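Side-chain contacts in uncharacterized protein (Bacteroides dorei DSM 17855, PDB 5TGF), which is a putative beta-lactamase-family hydrolase of uncharacterised activity that can bind calcium: residues K35-L40 against M216-G221; E173-P178 against I211-M216; Y252-K255 against Q259-T262; W270-D275 against G325-S330. All coordinates share one frame; numbering follows the deposited sequence.

Contact 1: residues K35-L40 against M216-G221; sequences KNDSVL and MIYHNG
Asp37 and Tyr218 mark the nearest backbone approach of the two segments, and even there the CA atoms stand 9.5 Å apart, a gap that only side chains can bridge. Residues 35-38 form a type I' beta turn, with Lys35 and Ser38 hydrogen-bonded to each other through both N and O. Across the gap, helix 207-218 stops in a Schellman motif: Gly221 N bonds back to Met216 O and Asn220 N to Ile217 O, with Asn220 at positive phi as the C-prime residue.

The direct link across the gap runs from His219 NE2 to Asp37 OD1, at 2.7 Å and with a bent N-H...O angle of 143°. Imidazole and carboxylate arrive from opposite directions with their planes 20° apart. The acceptor lies near the ring plane, while the donor meets the syn side of OD1, 29° out of the carboxylate plane. Such a neighbour would probably favour a protonated imidazole.

In terms of fold, the turn joins strands 28-35 and 38-46, the latter an outermost strand of the six-stranded antiparallel sheet, so the contact ties a hairpin tip to a helix C-terminus. A second link goes through solvent. The Tyr218 side chain leaves the helix on the side of the turn, and one water lies 2.5 Å from Tyr218 OH while accepting from Asn36 ND2 at 2.7 Å. Lys35 NZ steadies that amide by donating to Asn36 OD1 at 2.9 Å. Tyr218 CD2 also sits 3.9 Å above the plane of the His219 ring, over its centre, covering one face of the imidazole.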
# COMPACT_ATOMS: atom_id res chain seq x y z
N LYS A 35 -14.82 12.74 -6.54
CA LYS A 35 -14.43 13.18 -7.90
C LYS A 35 -14.28 14.68 -7.91
O LYS A 35 -15.17 15.40 -7.44
CB LYS A 35 -15.44 12.75 -8.97
CG LYS A 35 -15.11 13.30 -10.36
CD LYS A 35 -16.13 12.83 -11.38
CE LYS A 35 -15.63 12.90 -12.82
NZ LYS A 35 -15.39 14.28 -13.26
N ASN A 36 -13.12 15.14 -8.38
CA ASN A 36 -12.82 16.57 -8.41
C ASN A 36 -13.18 17.22 -7.06
O ASN A 36 -13.83 18.27 -7.02
CB ASN A 36 -13.54 17.24 -9.61
CG ASN A 36 -13.08 16.67 -10.97
OD1 ASN A 36 -13.90 16.35 -11.82
ND2 ASN A 36 -11.77 16.52 -11.15
N ASP A 37 -12.82 16.53 -5.97
CA ASP A 37 -13.04 16.97 -4.57
C ASP A 37 -14.50 17.10 -4.08
O ASP A 37 -14.74 17.71 -3.05
CB ASP A 37 -12.28 18.27 -4.31
CG ASP A 37 -10.79 18.08 -4.51
OD1 ASP A 37 -10.23 17.12 -3.91
OD2 ASP A 37 -10.19 18.84 -5.31
N SER A 38 -15.44 16.47 -4.78
CA SER A 38 -16.80 16.31 -4.25
C SER A 38 -17.02 14.84 -3.95
O SER A 38 -16.80 13.99 -4.81
CB SER A 38 -17.86 16.76 -5.27
OG SER A 38 -17.56 18.03 -5.80
N VAL A 39 -17.64 14.55 -2.81
CA VAL A 39 -18.00 13.18 -2.50
C VAL A 39 -19.18 12.73 -3.36
O VAL A 39 -20.29 13.21 -3.18
CB VAL A 39 -18.33 13.03 -1.00
CG1 VAL A 39 -18.86 11.64 -0.71
CG2 VAL A 39 -17.09 13.32 -0.16
N LEU A 40 -18.96 11.79 -4.27
CA LEU A 40 -20.04 11.31 -5.17
C LEU A 40 -20.85 10.18 -4.60
O LEU A 40 -21.99 9.98 -4.98
CB LEU A 40 -19.46 10.86 -6.51
CG LEU A 40 -18.75 11.89 -7.38
CD1 LEU A 40 -18.68 11.35 -8.79
CD2 LEU A 40 -19.45 13.26 -7.36
N MSE A 216 -4.73 13.77 0.36
CA MSE A 216 -3.37 14.29 0.38
C MSE A 216 -2.58 13.83 -0.81
O MSE A 216 -1.89 14.64 -1.45
CB MSE A 216 -2.69 13.92 1.70
CG MSE A 216 -1.30 14.56 1.83
SE MSE A 216 0.13 13.36 1.17
CE MSE A 216 -0.05 11.89 2.48
N ILE A 217 -2.58 12.53 -1.11
CA ILE A 217 -1.83 12.02 -2.23
C ILE A 217 -2.36 12.60 -3.55
O ILE A 217 -1.57 12.92 -4.45
CB ILE A 217 -1.89 10.45 -2.27
CG1 ILE A 217 -1.15 9.87 -1.06
CG2 ILE A 217 -1.25 9.89 -3.52
CD1 ILE A 217 0.36 10.09 -1.05
N TYR A 218 -3.67 12.65 -3.67
CA TYR A 218 -4.35 13.16 -4.87
C TYR A 218 -3.95 14.61 -5.16
O TYR A 218 -3.88 15.02 -6.32
CB TYR A 218 -5.87 13.05 -4.74
CG TYR A 218 -6.58 13.50 -6.01
CD1 TYR A 218 -6.70 12.64 -7.10
CD2 TYR A 218 -7.13 14.78 -6.13
CE1 TYR A 218 -7.30 13.05 -8.28
CE2 TYR A 218 -7.77 15.18 -7.30
CZ TYR A 218 -7.83 14.29 -8.38
OH TYR A 218 -8.46 14.61 -9.55
N HIS A 219 -3.73 15.39 -4.12
CA HIS A 219 -3.24 16.75 -4.26
C HIS A 219 -1.71 16.88 -4.21
O HIS A 219 -1.16 17.92 -3.80
CB HIS A 219 -3.93 17.63 -3.23
CG HIS A 219 -5.40 17.78 -3.46
ND1 HIS A 219 -5.90 18.50 -4.52
CD2 HIS A 219 -6.47 17.28 -2.81
CE1 HIS A 219 -7.22 18.45 -4.50
NE2 HIS A 219 -7.59 17.71 -3.47
N ASN A 220 -1.01 15.83 -4.67
CA ASN A 220 0.43 15.89 -4.84
C ASN A 220 1.13 16.28 -3.54
O ASN A 220 2.15 16.98 -3.55
CB ASN A 220 0.79 16.87 -5.97
CG ASN A 220 2.02 16.45 -6.75
OD1 ASN A 220 2.31 15.26 -6.91
ND2 ASN A 220 2.73 17.42 -7.28
N GLY A 221 0.58 15.81 -2.42
CA GLY A 221 1.22 15.97 -1.11
C GLY A 221 0.79 17.17 -0.30
O GLY A 221 1.26 17.33 0.83
O HOH W 1 -9.49 16.92 -9.68

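Contact 2: residues E173-P178 against I211-M216; sequences ELIAAP and IRFLKM
Ile175 meets Phe213 and Met216 where helix 167-179 packs beside helix 207-218, a buried helix-helix contact in the helical part of what is probably a serine beta-lactamase-like fold. The CA atoms of Ile175 and Phe213, the nearest pair, are 8.0 Å apart.

Backbone bonding differs between the two partners. Residues 211-216 keep regular helical hydrogen bonds, Lys215 N to Ile211 O and Met216 N to Arg212 O. Residues 173-176 instead make a wider pi-type turn, and the helix kinks at Pro178, whose nitrogen has no hydrogen to give to the preceding turn.

Polar interactions play no part between the segments themselves, but just beyond them Arg212 NH1 bonds to Leu179 O at the end of the neighbouring helix, a polar tie between the same two helices.

The apolar contact rests on the two arms of Ile175. Its CG2 methyl comes in at the edge of the Phe213 ring, near the ring plane, 4.2 Å from Phe213 CD1; a methyl placed there does not lie over the aromatic face. The same ring has edge-to-face partners in Trp62 and Tyr210, and it touches Ala66 of helix 60-74. The other arm serves Met216, a selenomethionine whose chain is bent about the CG-SE bond (chi3 -64°), which places its terminal CE methyl 4.4 Å from Ile175 CD1.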
# COMPACT_ATOMS: atom_id res chain seq x y z
N GLU A 173 3.37 11.32 13.91
CA GLU A 173 3.90 12.69 13.85
C GLU A 173 3.80 13.28 12.42
O GLU A 173 3.31 14.40 12.25
CB GLU A 173 5.34 12.73 14.36
CG GLU A 173 5.98 14.11 14.22
CD GLU A 173 7.50 14.10 14.40
OE1 GLU A 173 8.06 13.06 14.83
OE2 GLU A 173 8.13 15.14 14.09
N LEU A 174 4.20 12.50 11.42
CA LEU A 174 4.43 13.01 10.07
C LEU A 174 3.25 12.87 9.10
O LEU A 174 3.17 13.59 8.11
CB LEU A 174 5.64 12.29 9.46
CG LEU A 174 6.97 12.48 10.16
CD1 LEU A 174 8.07 11.74 9.44
CD2 LEU A 174 7.33 13.97 10.27
N ILE A 175 2.35 11.91 9.35
CA ILE A 175 1.23 11.69 8.47
C ILE A 175 -0.12 11.78 9.19
O ILE A 175 -1.01 12.52 8.75
CB ILE A 175 1.36 10.34 7.72
CG1 ILE A 175 2.69 10.24 6.93
CG2 ILE A 175 0.14 10.07 6.84
CD1 ILE A 175 2.83 11.18 5.75
N ALA A 176 -0.33 10.98 10.23
CA ALA A 176 -1.67 10.86 10.82
C ALA A 176 -2.15 12.16 11.51
O ALA A 176 -3.25 12.65 11.24
CB ALA A 176 -1.76 9.69 11.78
N ALA A 177 -1.33 12.70 12.41
CA ALA A 177 -1.70 13.94 13.09
C ALA A 177 -1.93 15.15 12.14
O ALA A 177 -2.98 15.75 12.20
CB ALA A 177 -0.69 14.27 14.17
N PRO A 178 -1.01 15.43 11.20
CA PRO A 178 -1.24 16.56 10.29
C PRO A 178 -2.46 16.41 9.38
O PRO A 178 -3.08 17.42 9.03
CB PRO A 178 0.02 16.61 9.45
CG PRO A 178 1.04 15.84 10.19
CD PRO A 178 0.32 14.84 11.02
N ILE A 211 -9.36 7.89 3.67
CA ILE A 211 -9.79 8.90 2.69
C ILE A 211 -8.99 10.20 2.85
O ILE A 211 -8.68 10.85 1.87
CB ILE A 211 -11.33 9.12 2.80
CG1 ILE A 211 -12.07 8.00 2.04
CG2 ILE A 211 -11.77 10.45 2.20
CD1 ILE A 211 -11.95 8.09 0.51
N ARG A 212 -8.67 10.60 4.09
CA ARG A 212 -7.83 11.79 4.31
C ARG A 212 -6.45 11.64 3.71
O ARG A 212 -5.91 12.59 3.08
CB ARG A 212 -7.70 12.16 5.80
CG ARG A 212 -9.02 12.52 6.47
CD ARG A 212 -8.91 12.43 7.98
NE ARG A 212 -10.14 12.86 8.61
CZ ARG A 212 -10.38 14.10 9.02
NH1 ARG A 212 -9.45 15.02 8.94
NH2 ARG A 212 -11.55 14.40 9.52
N PHE A 213 -5.87 10.45 3.89
CA PHE A 213 -4.59 10.10 3.28
C PHE A 213 -4.62 10.20 1.74
O PHE A 213 -3.73 10.81 1.16
CB PHE A 213 -4.20 8.65 3.68
CG PHE A 213 -2.97 8.15 2.97
CD1 PHE A 213 -1.72 8.62 3.32
CD2 PHE A 213 -3.07 7.28 1.89
CE1 PHE A 213 -0.58 8.21 2.63
CE2 PHE A 213 -1.94 6.85 1.19
CZ PHE A 213 -0.68 7.32 1.57
N LEU A 214 -5.62 9.59 1.12
CA LEU A 214 -5.75 9.57 -0.35
C LEU A 214 -5.95 11.00 -0.93
O LEU A 214 -5.35 11.36 -1.94
CB LEU A 214 -6.90 8.67 -0.77
CG LEU A 214 -6.65 7.15 -0.72
CD1 LEU A 214 -7.94 6.42 -0.99
CD2 LEU A 214 -5.55 6.73 -1.67
N LYS A 215 -6.72 11.83 -0.22
CA LYS A 215 -6.90 13.23 -0.61
C LYS A 215 -5.55 13.94 -0.67
O LYS A 215 -5.24 14.65 -1.65
CB LYS A 215 -7.83 13.94 0.37
CG LYS A 215 -8.17 15.39 -0.01
CD LYS A 215 -8.98 16.12 1.05
CE LYS A 215 -9.28 17.55 0.58
NZ LYS A 215 -10.02 18.34 1.60
N MSE A 216 -4.73 13.77 0.36
CA MSE A 216 -3.37 14.29 0.38
C MSE A 216 -2.58 13.83 -0.81
O MSE A 216 -1.89 14.64 -1.45
CB MSE A 216 -2.69 13.92 1.70
CG MSE A 216 -1.30 14.56 1.83
SE MSE A 216 0.13 13.36 1.17
CE MSE A 216 -0.05 11.89 2.48

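Contact 3: residues Y252-K255 against Q259-T262; sequences YVEK and QHHT
Val253 and His261 are brought together by contrasting first torsions: Val253 places CG1 anti to its backbone N (chi1 164°), whereas His261 holds its ring between the backbone N and the carbonyl carbon (chi1 57°). The two side chains cross at about a right angle, with Val253 CG1 3.6 Å from His261 CE1. The same methyl touches the base of a second residue, lying 3.8 Å from Gln259 CB, so one valine branch serves two loop residues.

The Glu254 CG methylene lies obliquely against the His260 ring, 3.9 Å from His260 ND1.

The fold here is a short helix, 252-257, whose chain doubles back along its own side on the way to strand 270-274. Backbone atoms mark the reversal: Gln259 N makes a weak but fairly straight hydrogen bond to Val253 O (3.5 Å, 165°), and Gln259 O receives a CA-H...O contact from Glu254 CA at 3.3 Å. The Gln259 amide turns aside, its NE2 bonded to Leu257 O.

Both rings meet aliphatic carbons of the helix, but their polar surroundings differ. His260 ND1 lies 4.6 Å from Glu254 OE1, which is weakly bonded to Gly250 N; this proximity could modestly favour protonation of His260. His261 NE2 is bonded to Arg271 O, and a carbonyl partner implies that this nitrogen carries the hydrogen.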
# COMPACT_ATOMS: atom_id res chain seq x y z
N TYR A 252 -0.13 -9.48 -9.88
CA TYR A 252 -1.44 -8.88 -9.65
C TYR A 252 -1.96 -8.01 -10.80
O TYR A 252 -3.12 -8.13 -11.17
CB TYR A 252 -1.44 -8.09 -8.34
CG TYR A 252 -2.64 -7.20 -8.19
CD1 TYR A 252 -3.86 -7.66 -7.68
CD2 TYR A 252 -2.55 -5.89 -8.56
CE1 TYR A 252 -4.93 -6.78 -7.56
CE2 TYR A 252 -3.60 -5.03 -8.42
CZ TYR A 252 -4.79 -5.49 -7.97
OH TYR A 252 -5.83 -4.56 -7.98
N VAL A 253 -1.13 -7.15 -11.37
CA VAL A 253 -1.64 -6.25 -12.42
C VAL A 253 -2.11 -7.04 -13.67
O VAL A 253 -3.19 -6.75 -14.25
CB VAL A 253 -0.62 -5.15 -12.74
CG1 VAL A 253 -0.94 -4.46 -14.04
CG2 VAL A 253 -0.52 -4.14 -11.60
N GLU A 254 -1.33 -8.03 -14.07
CA GLU A 254 -1.68 -8.87 -15.24
C GLU A 254 -2.90 -9.75 -14.93
O GLU A 254 -3.86 -9.77 -15.70
CB GLU A 254 -0.50 -9.77 -15.70
CG GLU A 254 -0.89 -10.76 -16.84
CD GLU A 254 0.16 -11.88 -17.08
OE1 GLU A 254 1.36 -11.57 -17.02
OE2 GLU A 254 -0.20 -13.09 -17.28
N LYS A 255 -2.91 -10.34 -13.74
CA LYS A 255 -3.93 -11.28 -13.34
C LYS A 255 -5.27 -10.60 -13.02
O LYS A 255 -6.31 -11.10 -13.40
CB LYS A 255 -3.46 -12.08 -12.12
CG LYS A 255 -4.42 -13.19 -11.75
CD LYS A 255 -3.75 -14.25 -10.89
CE LYS A 255 -4.81 -15.09 -10.21
NZ LYS A 255 -4.19 -16.03 -9.25
N GLN A 259 -3.47 -6.08 -17.67
CA GLN A 259 -2.52 -5.15 -18.26
C GLN A 259 -1.15 -5.81 -18.28
O GLN A 259 -0.75 -6.48 -17.29
CB GLN A 259 -2.46 -3.86 -17.45
CG GLN A 259 -3.82 -3.22 -17.17
CD GLN A 259 -4.54 -2.77 -18.44
OE1 GLN A 259 -4.14 -1.82 -19.09
NE2 GLN A 259 -5.59 -3.48 -18.80
N HIS A 260 -0.37 -5.55 -19.33
CA HIS A 260 0.88 -6.32 -19.53
C HIS A 260 2.18 -5.52 -19.49
O HIS A 260 3.26 -6.05 -19.81
CB HIS A 260 0.80 -7.09 -20.88
CG HIS A 260 -0.43 -7.92 -21.04
ND1 HIS A 260 -0.62 -9.11 -20.38
CD2 HIS A 260 -1.53 -7.74 -21.81
CE1 HIS A 260 -1.80 -9.60 -20.68
NE2 HIS A 260 -2.36 -8.81 -21.57
N HIS A 261 2.12 -4.25 -19.10
CA HIS A 261 3.31 -3.48 -18.87
C HIS A 261 4.18 -4.12 -17.78
O HIS A 261 3.66 -4.84 -16.91
CB HIS A 261 2.99 -2.01 -18.55
CG HIS A 261 2.10 -1.82 -17.36
ND1 HIS A 261 0.75 -2.09 -17.40
CD2 HIS A 261 2.37 -1.37 -16.11
CE1 HIS A 261 0.22 -1.82 -16.22
NE2 HIS A 261 1.18 -1.40 -15.41
N THR A 262 5.48 -3.83 -17.80
CA THR A 262 6.38 -4.40 -16.78
C THR A 262 6.52 -3.44 -15.60
O THR A 262 6.96 -3.87 -14.53
CB THR A 262 7.81 -4.69 -17.34
OG1 THR A 262 8.39 -3.48 -17.79
CG2 THR A 262 7.75 -5.63 -18.46

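Contact 4: residues W270-D275 against G325-S330; sequences WRELVD and GSPVLS
Glu272 sits in a classic beta bulge, where it and Leu273 both face Gln283 of the adjacent strand, and from this bulge on an outermost strand of the sheet it extends toward Pro327 and Ser330 at the start of the C-terminal helix. The backbones stay well apart, 9.0 Å between the CA atoms of Glu272 and Pro327, and the glutamate covers the distance with CD anti to CA (chi2 -171°), which keeps its chain extended.

Its two oxygens go to different neighbours. Glu272 OE2 packs 4.3 Å from Pro327 CG, while Glu272 OE1 lies 4.4 Å from Ser330 OG, too far for a direct bond. Tyr293 OH fills the role of go-between, hydrogen-bonded both to Glu272 OE1 and to Ser330 OG.

This is the point at which helix 328-337 comes onto the antiparallel sheet. A type I turn from Gly325 to Val328 leads into it, with Val328 N bonded to Gly325 O at 3.0 Å and Leu329 N to Ser326 O at 2.9 Å, and Ser330 reaches Trp295 of strand 293-297.

Although buried, the carboxylate of Glu272 is well supplied with partners: OE1 also meets Gln283 NE2, and OE2 is bonded to Ser285 OG and Tyr252 OH. Four hydrogen bonds would fix its rotation and probably help it remain ionised. Pro327 in turn lies against Tyr252 and Leu257 of helix 252-257, which brings a second helix up to the same glutamate.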
# COMPACT_ATOMS: atom_id res chain seq x y z
N TRP A 270 0.88 -0.16 -6.41
CA TRP A 270 0.79 -0.72 -7.75
C TRP A 270 0.45 0.36 -8.76
O TRP A 270 -0.45 1.22 -8.53
CB TRP A 270 -0.29 -1.83 -7.85
CG TRP A 270 -0.07 -3.03 -6.97
CD1 TRP A 270 -0.53 -3.22 -5.68
CD2 TRP A 270 0.60 -4.24 -7.32
NE1 TRP A 270 -0.09 -4.42 -5.20
CE2 TRP A 270 0.60 -5.07 -6.19
CE3 TRP A 270 1.32 -4.65 -8.46
CZ2 TRP A 270 1.24 -6.30 -6.17
CZ3 TRP A 270 1.94 -5.91 -8.44
CH2 TRP A 270 1.89 -6.71 -7.32
N ARG A 271 1.14 0.30 -9.89
CA ARG A 271 0.82 1.04 -11.09
C ARG A 271 -0.12 0.24 -11.98
O ARG A 271 0.31 -0.59 -12.76
CB ARG A 271 2.12 1.42 -11.80
CG ARG A 271 3.03 2.33 -10.97
CD ARG A 271 4.42 2.59 -11.55
NE ARG A 271 4.50 2.53 -13.01
CZ ARG A 271 4.65 3.55 -13.85
NH1 ARG A 271 4.64 4.81 -13.46
NH2 ARG A 271 4.74 3.28 -15.12
N GLU A 272 -1.42 0.35 -11.71
CA GLU A 272 -2.39 -0.56 -12.33
C GLU A 272 -2.62 -0.21 -13.82
O GLU A 272 -2.72 -1.11 -14.65
CB GLU A 272 -3.75 -0.52 -11.62
CG GLU A 272 -3.72 -1.09 -10.21
CD GLU A 272 -5.11 -1.23 -9.61
OE1 GLU A 272 -6.02 -0.47 -9.98
OE2 GLU A 272 -5.27 -2.04 -8.70
N LEU A 273 -2.74 1.07 -14.14
CA LEU A 273 -2.93 1.48 -15.55
C LEU A 273 -1.87 2.53 -15.88
O LEU A 273 -1.69 3.54 -15.14
CB LEU A 273 -4.32 2.07 -15.77
CG LEU A 273 -5.51 1.23 -15.35
CD1 LEU A 273 -6.82 2.03 -15.49
CD2 LEU A 273 -5.54 -0.02 -16.20
N VAL A 274 -1.25 2.36 -17.05
CA VAL A 274 -0.11 3.18 -17.43
C VAL A 274 -0.26 3.65 -18.87
O VAL A 274 -0.78 2.92 -19.73
CB VAL A 274 1.21 2.38 -17.24
CG1 VAL A 274 2.40 3.13 -17.77
CG2 VAL A 274 1.45 2.10 -15.76
N ASP A 275 0.09 4.91 -19.09
CA ASP A 275 0.16 5.46 -20.46
C ASP A 275 1.56 5.15 -21.06
O ASP A 275 2.56 5.70 -20.58
CB ASP A 275 -0.11 6.96 -20.43
CG ASP A 275 0.03 7.61 -21.81
OD1 ASP A 275 -0.75 7.25 -22.71
OD2 ASP A 275 0.96 8.42 -22.00
N GLY A 325 -10.17 -9.68 -7.31
CA GLY A 325 -11.44 -9.14 -7.81
C GLY A 325 -11.60 -7.65 -7.58
O GLY A 325 -12.44 -7.01 -8.20
N SER A 326 -10.77 -7.08 -6.71
CA SER A 326 -10.98 -5.71 -6.24
C SER A 326 -11.04 -4.60 -7.30
O SER A 326 -11.86 -3.68 -7.18
CB SER A 326 -9.89 -5.37 -5.23
OG SER A 326 -10.03 -6.25 -4.12
N PRO A 327 -10.21 -4.68 -8.37
CA PRO A 327 -10.33 -3.63 -9.39
C PRO A 327 -11.67 -3.56 -10.10
O PRO A 327 -11.88 -2.61 -10.87
CB PRO A 327 -9.25 -4.00 -10.44
CG PRO A 327 -8.35 -4.90 -9.75
CD PRO A 327 -9.09 -5.60 -8.66
N VAL A 328 -12.60 -4.49 -9.86
CA VAL A 328 -13.99 -4.28 -10.33
C VAL A 328 -14.57 -2.96 -9.78
O VAL A 328 -15.43 -2.32 -10.41
CB VAL A 328 -14.94 -5.47 -10.06
CG1 VAL A 328 -15.31 -5.54 -8.59
CG2 VAL A 328 -16.20 -5.37 -10.90
N LEU A 329 -14.06 -2.52 -8.62
CA LEU A 329 -14.57 -1.31 -8.00
C LEU A 329 -14.17 -0.06 -8.78
O LEU A 329 -15.00 0.81 -9.09
CB LEU A 329 -14.04 -1.21 -6.57
CG LEU A 329 -14.60 -2.24 -5.61
CD1 LEU A 329 -13.68 -2.36 -4.39
CD2 LEU A 329 -16.03 -1.89 -5.21
N SER A 330 -12.89 0.05 -9.11
CA SER A 330 -12.42 1.18 -9.92
C SER A 330 -12.96 1.10 -11.36
O SER A 330 -13.28 2.13 -11.94
CB SER A 330 -10.89 1.25 -9.91
OG SER A 330 -10.35 -0.05 -10.11

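The four contacts form two pairs. Contacts 1 and 2, with centres 12 Å apart, share helix 207-218 and Met216, and contact 2 is nested within the chain loop that contact 1 closes. Contacts 3 and 4 follow in series, their centres 10 Å apart, and touch directly: Tyr252 OH lies 2.7 Å from Glu272 OE2 and His261 NE2 2.9 Å from Arg271 O. Contacts 2 and 3 occupy opposite sides of the chain's centre, with their centres 29 Å apart. Contacts 1 and 4 both reach the six-stranded sheet, contact 1 at the turn leading into strand 38-46 and contact 4 at strand 270-274, its two outermost strands; contacts distant in sequence thus join helices to both margins of one sheet.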